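Local coordinates for protein Bd3459 (Bdellovibrio bacteriovorus, PDB 5CEC) that probably acts as a serine-type D-Ala-D-Ala carboxypeptidase or endopeptidase of the S13 family during predation, and is bound by the ankyrin-repeat immunity protein Bd3460, at residues A199-Q204 with L425-D430; E285-S290 with K299-E304; V371-G376 with Q408-N413. The protein carries 1 engineered substitution. One frame throughout, in Å; residues are numbered along the deposited sequence.

Contacts 2 and 3 both belong to the part of the chain built like the beta-lactamase clan, but they lie about 32 Å apart, centre to centre. Contact 2 is the most polar: an asparagine amide, a beta bridge and waters tie together the two ends of a loop beside the putative catalytic helix. Contact 3 joins the hairpin end of the large antiparallel sheet to the helix packed on it, apolar toward the inside and hydrogen-bonded through backbone and asparagine groups at the exposed turn. Contact 1, across the chain's centre from contact 2, has no hydrogen bond between its segments; apolar side chains press a C-terminal loop onto a helix end. All three are partly buried.

Contact 1: A199-Q204 with L425-D430; sequences ARIGVQ and LPLPFD
Asp430 OD1 is held twice, by a salt bridge from Arg89 NH1 and a hydrogen bond from Tyr432 N, both beyond the two segments. With Asp430 N bonded to Ser433 OG, the backbone at 430-433 is held in place, and the carboxylate points away from 199-204. The contact itself has no hydrogen bond across it and is made mainly by aliphatic side chains. Ile201 is the wedge: its CG1 takes the crowded position between the backbone N and the carbonyl carbon (chi1 68°), and CD1 reaches across to meet Leu427 CD1 at 3.7 Å, the two side chains crossing obliquely. The same CD1 of Ile201 also lies 3.7 Å from Phe429 O, while CG2 of Ile201 rests 4.2 Å from Leu425 CB. Leu425, with CG anti to its backbone N, sends CD2 over one face of the Arg200 guanidinium, nearer the rim than the middle, 3.8 Å from Arg200 NH1. Farther along, the branches of Val203 part company: CG1 comes obliquely to Phe429 CE1 at 3.9 Å, and CG2 presses against Asp430 C at 3.4 Å. The helix ends in a Schellman motif, after which Val203 faces the loop; Gly202 at positive phi (81°) is C-prime, with Gly202 N bonded to Ala199 O at 3.0 Å and Val203 N bonded to Ala198 O. The arrangement is therefore a capped helix end covered by an irregular loop with two prolines. Phe429 also stacks on Phe123 of helix 118-130 and touches Leu194 and Ala198 of helix 188-200, while Pro426 packs on helix 240-250, so the loop threads among three helices before it reaches strand 436-437 at the edge of the mixed sheet.

Contact 2: E285-S290 with K299-E304; sequences EFHNGS and KPVYNE
An antiparallel beta bridge closes this loop: Glu285 and Glu304 form a hydrogen-bonded pair where strands 284-285 and 304-306 meet in a three-stranded sheet. Glu285 N gives a nearly straight bond to Glu304 O, 2.9 Å at 171°, and Glu304 N answers to Glu285 O. Just inside the bridge, Asn303 does most of the work. Its CB lies over the face of the Phe286 ring, a CH-pi contact with the centroid 4.0 Å away. CG is anti to the carbonyl carbon (chi1 -69°), and that turn lays the amide almost flat on the ring, the planes 8° apart. OD1 of Asn303 accepts from His287 N at 2.8 Å, the donor lying above the carbonyl plane, and takes a weak second bond from Asn288 N. ND2, stacked over the rim of the phenyl ring, donates to Asn288 O at 2.9 Å and is also bonded to Ser72 OG. The amide thus serves backbone groups of 287-288 with oxygen and nitrogen alike; these bonds, with the stacked ring, fix its rotation. Phe286 in turn stacks on Phe269 and touches helix 72-84. An SxxK-like pattern (Ser70, Lys73) lies at the start of that helix, probably the catalytic one as in penicillin-binding relatives; Asn303 lies near Ser70 and Lys73 without touching them, while Ser290 O bonds Lys73 NZ, so the loop probably helps frame the site. Outward, Glu285 makes a salt bridge with Lys65, whose side chain Glu304 also touches; this probably eases repulsion between the carboxylates. Water 3 accepts from Asn303 N at 2.9 Å and donates to Asn288 OD1. Val301 CG1 sits over the face of the His287 imidazole, 3.3 Å from His287 CD2.

Contact 3: V371-G376 with Q408-N413; sequences VSTKNG and QLINQN
Asn375 N donates to Asn413 O at 3.2 Å, tying the tip of a hairpin to Asn413, beyond helix 394-411. The donor sits above the carbonyl plane, and the N-H...O angle is 152°. Beside it a weak bond runs from Asn375 ND2 to Asn413 OD1, 3.4 Å long, between amides whose planes stand perpendicular. Thr373 closes in from the strand, its OG1 3.4 Å from Asn413 CB. Deeper in, the contact turns apolar: Val371 CG1 meets Ile410 CD1 at 3.7 Å as the side chains cross obliquely, and Val371 CG2 faces Leu409 CD2.

What positions these groups lies one step out. Asn413 ND2 turns back on its own helix and donates to Leu409 O at 2.9 Å, nearly straight at 170°, so the amide is pinned while OD1 faces Asn375. On the other side Thr373 to Gly376 is a type I turn, and Gly376 O is gripped by Thr373 N and by Thr373 OG1, which comes in on a lone pair at 2.8 Å. At the backbone angles of Gly376 (phi 113°) a CB would be jammed against Asn375 O, which calls for glycine.

Beyond that, Val371 and Thr373 rest on Ile378 of the neighbouring strand. The helix also faces the partner protein: Gln408 NE2 bonds Ala207 O of the Bd3460 chain, and Asn411 ND2 bonds Arg173 O of that chain. A two-residue hairpin between strands 364-373 and 376-385, with helix 394-411 packed against it, belongs to the antiparallel sheet and C-terminal helix of the beta-lactamase and penicillin-binding fold.

Contact 1: A199-Q204 with L425-D430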
loop_
_atom_site.group_PDB
_atom_site.type_symbol
_atom_site.label_atom_id
_atom_site.label_comp_id
_atom_site.label_asym_id
_atom_site.label_seq_id
_atom_site.Cartn_x
_atom_site.Cartn_y
_atom_site.Cartn_z
ATOM N N ALA A 199 6.671 15.904 15.230
ATOM C CA ALA A 199 7.903 16.283 15.889
ATOM C C ALA A 199 9.157 15.619 15.278
ATOM O O ALA A 199 10.220 16.250 15.187
ATOM C CB ALA A 199 7.801 15.944 17.354
ATOM N N ARG A 200 9.033 14.373 14.827
ATOM C CA ARG A 200 10.149 13.694 14.167
ATOM C C ARG A 200 10.599 14.351 12.849
ATOM O O ARG A 200 11.736 14.197 12.451
ATOM C CB ARG A 200 9.842 12.216 13.936
ATOM C CG ARG A 200 9.773 11.405 15.219
ATOM C CD ARG A 200 9.280 9.994 14.979
ATOM N NE ARG A 200 10.165 9.274 14.072
ATOM C CZ ARG A 200 9.833 8.178 13.388
ATOM N NH1 ARG A 200 8.613 7.638 13.491
ATOM N NH2 ARG A 200 10.731 7.618 12.579
ATOM N N ILE A 201 9.700 15.075 12.193
ATOM C CA ILE A 201 10.028 15.828 10.980
ATOM C C ILE A 201 10.135 17.335 11.250
ATOM O O ILE A 201 10.130 18.129 10.318
ATOM C CB ILE A 201 9.065 15.507 9.810
ATOM C CG1 ILE A 201 7.643 16.018 10.050
ATOM C CG2 ILE A 201 9.043 13.998 9.526
ATOM C CD1 ILE A 201 6.810 16.046 8.779
ATOM N N GLY A 202 10.260 17.720 12.517
ATOM C CA GLY A 202 10.539 19.104 12.854
ATOM C C GLY A 202 9.353 20.045 12.862
ATOM O O GLY A 202 9.544 21.235 12.714
ATOM N N VAL A 203 8.133 19.521 12.977
ATOM C CA VAL A 203 6.927 20.329 12.978
ATOM C C VAL A 203 6.348 20.410 14.393
ATOM O O VAL A 203 6.155 19.384 15.057
ATOM C CB VAL A 203 5.864 19.736 12.026
ATOM C CG1 VAL A 203 4.528 20.491 12.121
ATOM C CG2 VAL A 203 6.369 19.731 10.589
ATOM N N GLN A 204 6.038 21.639 14.811
ATOM C CA GLN A 204 5.437 21.933 16.099
ATOM C C GLN A 204 3.922 21.882 16.025
ATOM O O GLN A 204 3.328 22.331 15.043
ATOM C CB GLN A 204 5.892 23.324 16.541
ATOM C CG GLN A 204 5.329 23.854 17.837
ATOM C CD GLN A 204 5.616 25.334 17.982
ATOM O OE1 GLN A 204 6.775 25.754 17.929
ATOM N NE2 GLN A 204 4.560 26.136 18.127
ATOM N N LEU A 425 9.062 9.489 6.539
ATOM C CA LEU A 425 7.855 9.537 7.328
ATOM C C LEU A 425 6.909 10.534 6.673
ATOM O O LEU A 425 6.829 11.687 7.079
ATOM C CB LEU A 425 8.189 9.941 8.759
ATOM C CG LEU A 425 7.062 9.864 9.777
ATOM C CD1 LEU A 425 6.538 8.436 9.906
ATOM C CD2 LEU A 425 7.577 10.378 11.136
ATOM N N PRO A 426 6.149 10.072 5.657
ATOM C CA PRO A 426 5.347 11.013 4.900
ATOM C C PRO A 426 4.073 11.393 5.661
ATOM O O PRO A 426 3.286 10.512 6.035
ATOM C CB PRO A 426 5.082 10.261 3.590
ATOM C CG PRO A 426 5.158 8.821 3.966
ATOM C CD PRO A 426 6.158 8.740 5.058
ATOM N N LEU A 427 3.908 12.678 5.953
ATOM C CA LEU A 427 2.698 13.228 6.551
ATOM C C LEU A 427 2.032 14.147 5.538
ATOM O O LEU A 427 2.648 14.522 4.525
ATOM C CB LEU A 427 3.049 14.023 7.828
ATOM C CG LEU A 427 3.776 13.243 8.914
ATOM C CD1 LEU A 427 3.978 14.129 10.139
ATOM C CD2 LEU A 427 3.102 11.956 9.299
ATOM N N PRO A 428 0.787 14.565 5.803
ATOM C CA PRO A 428 0.104 15.444 4.863
ATOM C C PRO A 428 0.633 16.864 4.846
ATOM O O PRO A 428 0.278 17.630 3.961
ATOM C CB PRO A 428 -1.370 15.423 5.335
ATOM C CG PRO A 428 -1.487 14.167 6.166
ATOM C CD PRO A 428 -0.139 14.046 6.831
ATOM N N PHE A 429 1.490 17.188 5.812
ATOM C CA PHE A 429 2.045 18.524 6.018
ATOM C C PHE A 429 3.526 18.369 6.351
ATOM O O PHE A 429 3.971 17.273 6.756
ATOM C CB PHE A 429 1.283 19.261 7.140
ATOM C CG PHE A 429 1.193 18.481 8.421
ATOM C CD1 PHE A 429 2.201 18.546 9.367
ATOM C CD2 PHE A 429 0.088 17.680 8.687
ATOM C CE1 PHE A 429 2.121 17.812 10.514
ATOM C CE2 PHE A 429 -0.001 16.949 9.857
ATOM C CZ PHE A 429 1.025 17.021 10.765
ATOM N N ASP A 430 4.274 19.465 6.252
ATOM C CA ASP A 430 5.665 19.481 6.706
ATOM C C ASP A 430 5.960 20.833 7.346
ATOM O O ASP A 430 5.043 21.590 7.614
ATOM C CB ASP A 430 6.622 19.081 5.576
ATOM C CG ASP A 430 6.805 20.168 4.525
ATOM O OD1 ASP A 430 6.110 21.207 4.575
ATOM O OD2 ASP A 430 7.676 19.992 3.636
#

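Contact 2: E285-S290 with K299-E304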
loop_
_atom_site.group_PDB
_atom_site.type_symbol
_atom_site.label_atom_id
_atom_site.label_comp_id
_atom_site.label_asym_id
_atom_site.label_seq_id
_atom_site.Cartn_x
_atom_site.Cartn_y
_atom_site.Cartn_z
ATOM N N GLU A 285 -5.673 1.232 -21.020
ATOM C CA GLU A 285 -7.048 1.674 -20.914
ATOM C C GLU A 285 -7.361 1.821 -19.444
ATOM O O GLU A 285 -7.439 0.837 -18.710
ATOM C CB GLU A 285 -7.983 0.697 -21.588
ATOM C CG GLU A 285 -9.428 1.133 -21.571
ATOM C CD GLU A 285 -10.364 0.106 -22.162
ATOM O OE1 GLU A 285 -9.986 -0.593 -23.131
ATOM O OE2 GLU A 285 -11.500 0.018 -21.666
ATOM N N PHE A 286 -7.508 3.066 -19.027
ATOM C CA PHE A 286 -7.796 3.403 -17.656
ATOM C C PHE A 286 -9.225 3.920 -17.484
ATOM O O PHE A 286 -9.814 4.532 -18.387
ATOM C CB PHE A 286 -6.829 4.494 -17.162
ATOM C CG PHE A 286 -5.571 3.965 -16.511
ATOM C CD1 PHE A 286 -4.887 2.859 -17.021
ATOM C CD2 PHE A 286 -5.058 4.594 -15.384
ATOM C CE1 PHE A 286 -3.730 2.402 -16.398
ATOM C CE2 PHE A 286 -3.893 4.139 -14.780
ATOM C CZ PHE A 286 -3.232 3.052 -15.277
ATOM N N HIS A 287 -9.762 3.681 -16.298
ATOM C CA HIS A 287 -11.014 4.259 -15.885
ATOM C C HIS A 287 -10.933 4.954 -14.536
ATOM O O HIS A 287 -11.886 5.646 -14.174
ATOM C CB HIS A 287 -12.099 3.173 -15.836
ATOM C CG HIS A 287 -12.169 2.353 -17.077
ATOM N ND1 HIS A 287 -12.880 2.769 -18.175
ATOM C CD2 HIS A 287 -11.560 1.196 -17.433
ATOM C CE1 HIS A 287 -12.732 1.897 -19.151
ATOM N NE2 HIS A 287 -11.947 0.925 -18.722
ATOM N N ASN A 288 -9.851 4.752 -13.778
ATOM C CA ASN A 288 -9.671 5.420 -12.517
ATOM C C ASN A 288 -8.191 5.480 -12.219
ATOM O O ASN A 288 -7.369 4.949 -12.985
ATOM C CB ASN A 288 -10.503 4.756 -11.400
ATOM C CG ASN A 288 -10.072 3.334 -11.084
ATOM O OD1 ASN A 288 -8.949 2.935 -11.291
ATOM N ND2 ASN A 288 -11.011 2.540 -10.602
ATOM N N GLY A 289 -7.826 6.134 -11.126
ATOM C CA GLY A 289 -6.432 6.310 -10.786
ATOM C C GLY A 289 -5.841 5.198 -9.951
ATOM O O GLY A 289 -4.634 5.054 -9.873
ATOM N N SER A 290 -6.708 4.416 -9.308
ATOM C CA SER A 290 -6.292 3.469 -8.290
ATOM C C SER A 290 -6.028 2.057 -8.770
ATOM O O SER A 290 -5.250 1.328 -8.136
ATOM C CB SER A 290 -7.320 3.437 -7.162
ATOM O OG SER A 290 -8.545 3.007 -7.660
ATOM N N LYS A 299 -19.827 -7.926 -13.982
ATOM C CA LYS A 299 -19.137 -7.283 -15.117
ATOM C C LYS A 299 -18.024 -6.331 -14.642
ATOM O O LYS A 299 -18.230 -5.133 -14.484
ATOM C CB LYS A 299 -20.107 -6.571 -16.060
ATOM C CG LYS A 299 -21.223 -5.737 -15.420
ATOM C CD LYS A 299 -22.490 -5.710 -16.271
ATOM C CE LYS A 299 -22.957 -7.099 -16.705
ATOM N NZ LYS A 299 -22.522 -7.454 -18.095
ATOM N N PRO A 300 -16.836 -6.881 -14.402
ATOM C CA PRO A 300 -15.744 -6.039 -13.897
ATOM C C PRO A 300 -15.173 -5.079 -14.939
ATOM O O PRO A 300 -15.191 -5.358 -16.135
ATOM C CB PRO A 300 -14.688 -7.049 -13.474
ATOM C CG PRO A 300 -15.031 -8.309 -14.190
ATOM C CD PRO A 300 -16.497 -8.312 -14.370
ATOM N N VAL A 301 -14.663 -3.956 -14.465
ATOM C CA VAL A 301 -13.967 -3.009 -15.300
ATOM C C VAL A 301 -12.690 -2.645 -14.542
ATOM O O VAL A 301 -12.767 -1.994 -13.483
ATOM C CB VAL A 301 -14.838 -1.763 -15.580
ATOM C CG1 VAL A 301 -14.022 -0.733 -16.348
ATOM C CG2 VAL A 301 -16.127 -2.124 -16.331
ATOM N N TYR A 302 -11.533 -3.107 -15.042
ATOM C CA TYR A 302 -10.228 -2.863 -14.401
ATOM C C TYR A 302 -9.358 -2.059 -15.359
ATOM O O TYR A 302 -9.391 -2.279 -16.583
ATOM C CB TYR A 302 -9.505 -4.178 -14.076
ATOM C CG TYR A 302 -10.161 -4.995 -12.985
ATOM C CD1 TYR A 302 -10.023 -4.653 -11.666
ATOM C CD2 TYR A 302 -10.988 -6.076 -13.299
ATOM C CE1 TYR A 302 -10.608 -5.394 -10.651
ATOM C CE2 TYR A 302 -11.625 -6.804 -12.299
ATOM C CZ TYR A 302 -11.435 -6.455 -10.967
ATOM O OH TYR A 302 -12.074 -7.173 -9.973
ATOM N N ASN A 303 -8.523 -1.178 -14.821
ATOM C CA ASN A 303 -7.472 -0.595 -15.627
ATOM C C ASN A 303 -6.610 -1.740 -16.168
ATOM O O ASN A 303 -6.255 -2.670 -15.442
ATOM C CB ASN A 303 -6.558 0.282 -14.777
ATOM C CG ASN A 303 -7.205 1.555 -14.278
ATOM O OD1 ASN A 303 -8.266 1.976 -14.713
ATOM N ND2 ASN A 303 -6.538 2.189 -13.323
ATOM N N GLU A 304 -6.266 -1.649 -17.451
ATOM C CA GLU A 304 -5.388 -2.626 -18.080
ATOM C C GLU A 304 -4.318 -1.926 -18.874
ATOM O O GLU A 304 -4.542 -0.841 -19.409
ATOM C CB GLU A 304 -6.158 -3.578 -19.001
ATOM C CG GLU A 304 -7.254 -4.378 -18.307
ATOM C CD GLU A 304 -7.715 -5.563 -19.121
ATOM O OE1 GLU A 304 -7.376 -5.628 -20.299
ATOM O OE2 GLU A 304 -8.486 -6.384 -18.614
HETATM O O HOH W 1 -8.669 -2.958 -21.292
HETATM O O HOH W 2 -9.834 -1.426 -19.172
HETATM O O HOH W 3 -9.239 0.213 -12.393
#

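Contact 3: V371-G376 with Q408-N413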
loop_
_atom_site.group_PDB
_atom_site.type_symbol
_atom_site.label_atom_id
_atom_site.label_comp_id
_atom_site.label_asym_id
_atom_site.label_seq_id
_atom_site.Cartn_x
_atom_site.Cartn_y
_atom_site.Cartn_z
ATOM N N VAL A 371 15.005 -2.665 -9.638
ATOM C CA VAL A 371 15.965 -3.365 -8.804
ATOM C C VAL A 371 17.352 -2.778 -9.010
ATOM O O VAL A 371 17.737 -2.475 -10.143
ATOM C CB VAL A 371 15.974 -4.901 -9.059
ATOM C CG1 VAL A 371 14.644 -5.550 -8.655
ATOM C CG2 VAL A 371 16.311 -5.273 -10.491
ATOM N N SER A 372 18.076 -2.587 -7.899
ATOM C CA SER A 372 19.433 -2.092 -7.897
ATOM C C SER A 372 20.308 -3.330 -7.745
ATOM O O SER A 372 20.205 -4.064 -6.760
ATOM C CB SER A 372 19.646 -1.122 -6.744
ATOM O OG SER A 372 21.000 -0.721 -6.684
ATOM N N THR A 373 21.107 -3.573 -8.767
ATOM C CA THR A 373 21.968 -4.756 -8.850
ATOM C C THR A 373 23.434 -4.362 -8.974
ATOM O O THR A 373 23.746 -3.193 -9.201
ATOM C CB THR A 373 21.536 -5.652 -10.035
ATOM O OG1 THR A 373 21.969 -5.076 -11.278
ATOM C CG2 THR A 373 20.005 -5.838 -10.079
ATOM N N LYS A 374 24.334 -5.348 -8.856
ATOM C CA LYS A 374 25.749 -5.146 -9.166
ATOM C C LYS A 374 25.927 -4.539 -10.552
ATOM O O LYS A 374 26.791 -3.707 -10.734
ATOM C CB LYS A 374 26.516 -6.468 -9.080
ATOM C CG LYS A 374 28.031 -6.361 -9.228
ATOM C CD LYS A 374 28.730 -7.625 -8.737
ATOM C CE LYS A 374 28.618 -7.783 -7.215
ATOM N NZ LYS A 374 29.772 -8.511 -6.603
ATOM N N ASN A 375 25.093 -4.943 -11.508
ATOM C CA ASN A 375 25.088 -4.372 -12.861
ATOM C C ASN A 375 24.326 -3.063 -13.095
ATOM O O ASN A 375 24.376 -2.545 -14.222
ATOM C CB ASN A 375 24.518 -5.362 -13.853
ATOM C CG ASN A 375 25.387 -6.575 -14.046
ATOM O OD1 ASN A 375 26.509 -6.656 -13.536
ATOM N ND2 ASN A 375 24.864 -7.543 -14.789
ATOM N N GLY A 376 23.711 -2.492 -12.071
ATOM C CA GLY A 376 22.967 -1.240 -12.196
ATOM C C GLY A 376 21.465 -1.403 -11.998
ATOM O O GLY A 376 20.963 -2.456 -11.562
ATOM N N GLN A 408 15.229 -13.766 -8.988
ATOM C CA GLN A 408 15.991 -14.408 -10.074
ATOM C C GLN A 408 16.608 -13.338 -10.969
ATOM O O GLN A 408 17.784 -13.461 -11.361
ATOM C CB GLN A 408 15.086 -15.344 -10.883
ATOM C CG GLN A 408 15.797 -16.168 -11.950
ATOM C CD GLN A 408 16.860 -17.098 -11.370
ATOM O OE1 GLN A 408 16.671 -17.728 -10.334
ATOM N NE2 GLN A 408 17.988 -17.174 -12.037
ATOM N N LEU A 409 15.822 -12.310 -11.309
ATOM C CA LEU A 409 16.339 -11.204 -12.112
ATOM C C LEU A 409 17.548 -10.525 -11.461
ATOM O O LEU A 409 18.560 -10.214 -12.121
ATOM C CB LEU A 409 15.217 -10.192 -12.423
ATOM C CG LEU A 409 15.623 -8.937 -13.195
ATOM C CD1 LEU A 409 16.126 -9.276 -14.600
ATOM C CD2 LEU A 409 14.449 -7.981 -13.281
ATOM N N ILE A 410 17.461 -10.328 -10.158
ATOM C CA ILE A 410 18.583 -9.765 -9.412
ATOM C C ILE A 410 19.814 -10.698 -9.437
ATOM O O ILE A 410 20.935 -10.228 -9.676
ATOM C CB ILE A 410 18.148 -9.443 -7.944
ATOM C CG1 ILE A 410 17.187 -8.260 -7.935
ATOM C CG2 ILE A 410 19.376 -9.118 -7.091
ATOM C CD1 ILE A 410 16.463 -8.086 -6.624
ATOM N N ASN A 411 19.589 -11.997 -9.219
ATOM C CA ASN A 411 20.640 -13.023 -9.241
ATOM C C ASN A 411 21.413 -12.950 -10.547
ATOM O O ASN A 411 22.653 -13.034 -10.567
ATOM C CB ASN A 411 20.062 -14.478 -9.172
ATOM C CG ASN A 411 19.527 -14.885 -7.808
ATOM O OD1 ASN A 411 19.787 -14.248 -6.778
ATOM N ND2 ASN A 411 18.746 -16.008 -7.802
ATOM N N GLN A 412 20.672 -12.802 -11.648
ATOM C CA GLN A 412 21.248 -12.809 -12.990
ATOM C C GLN A 412 21.950 -11.518 -13.367
ATOM O O GLN A 412 22.612 -11.453 -14.413
ATOM C CB GLN A 412 20.176 -13.151 -14.012
ATOM C CG GLN A 412 19.737 -14.587 -13.855
ATOM C CD GLN A 412 18.549 -14.946 -14.709
ATOM O OE1 GLN A 412 17.797 -14.079 -15.148
ATOM N NE2 GLN A 412 18.374 -16.225 -14.950
ATOM N N ASN A 413 21.883 -10.523 -12.480
ATOM C CA ASN A 413 22.614 -9.257 -12.668
ATOM C C ASN A 413 23.614 -8.995 -11.527
ATOM O O ASN A 413 23.855 -7.832 -11.144
ATOM C CB ASN A 413 21.566 -8.143 -12.796
ATOM C CG ASN A 413 20.937 -8.144 -14.159
ATOM O OD1 ASN A 413 21.527 -7.632 -15.093
ATOM N ND2 ASN A 413 19.777 -8.764 -14.298
#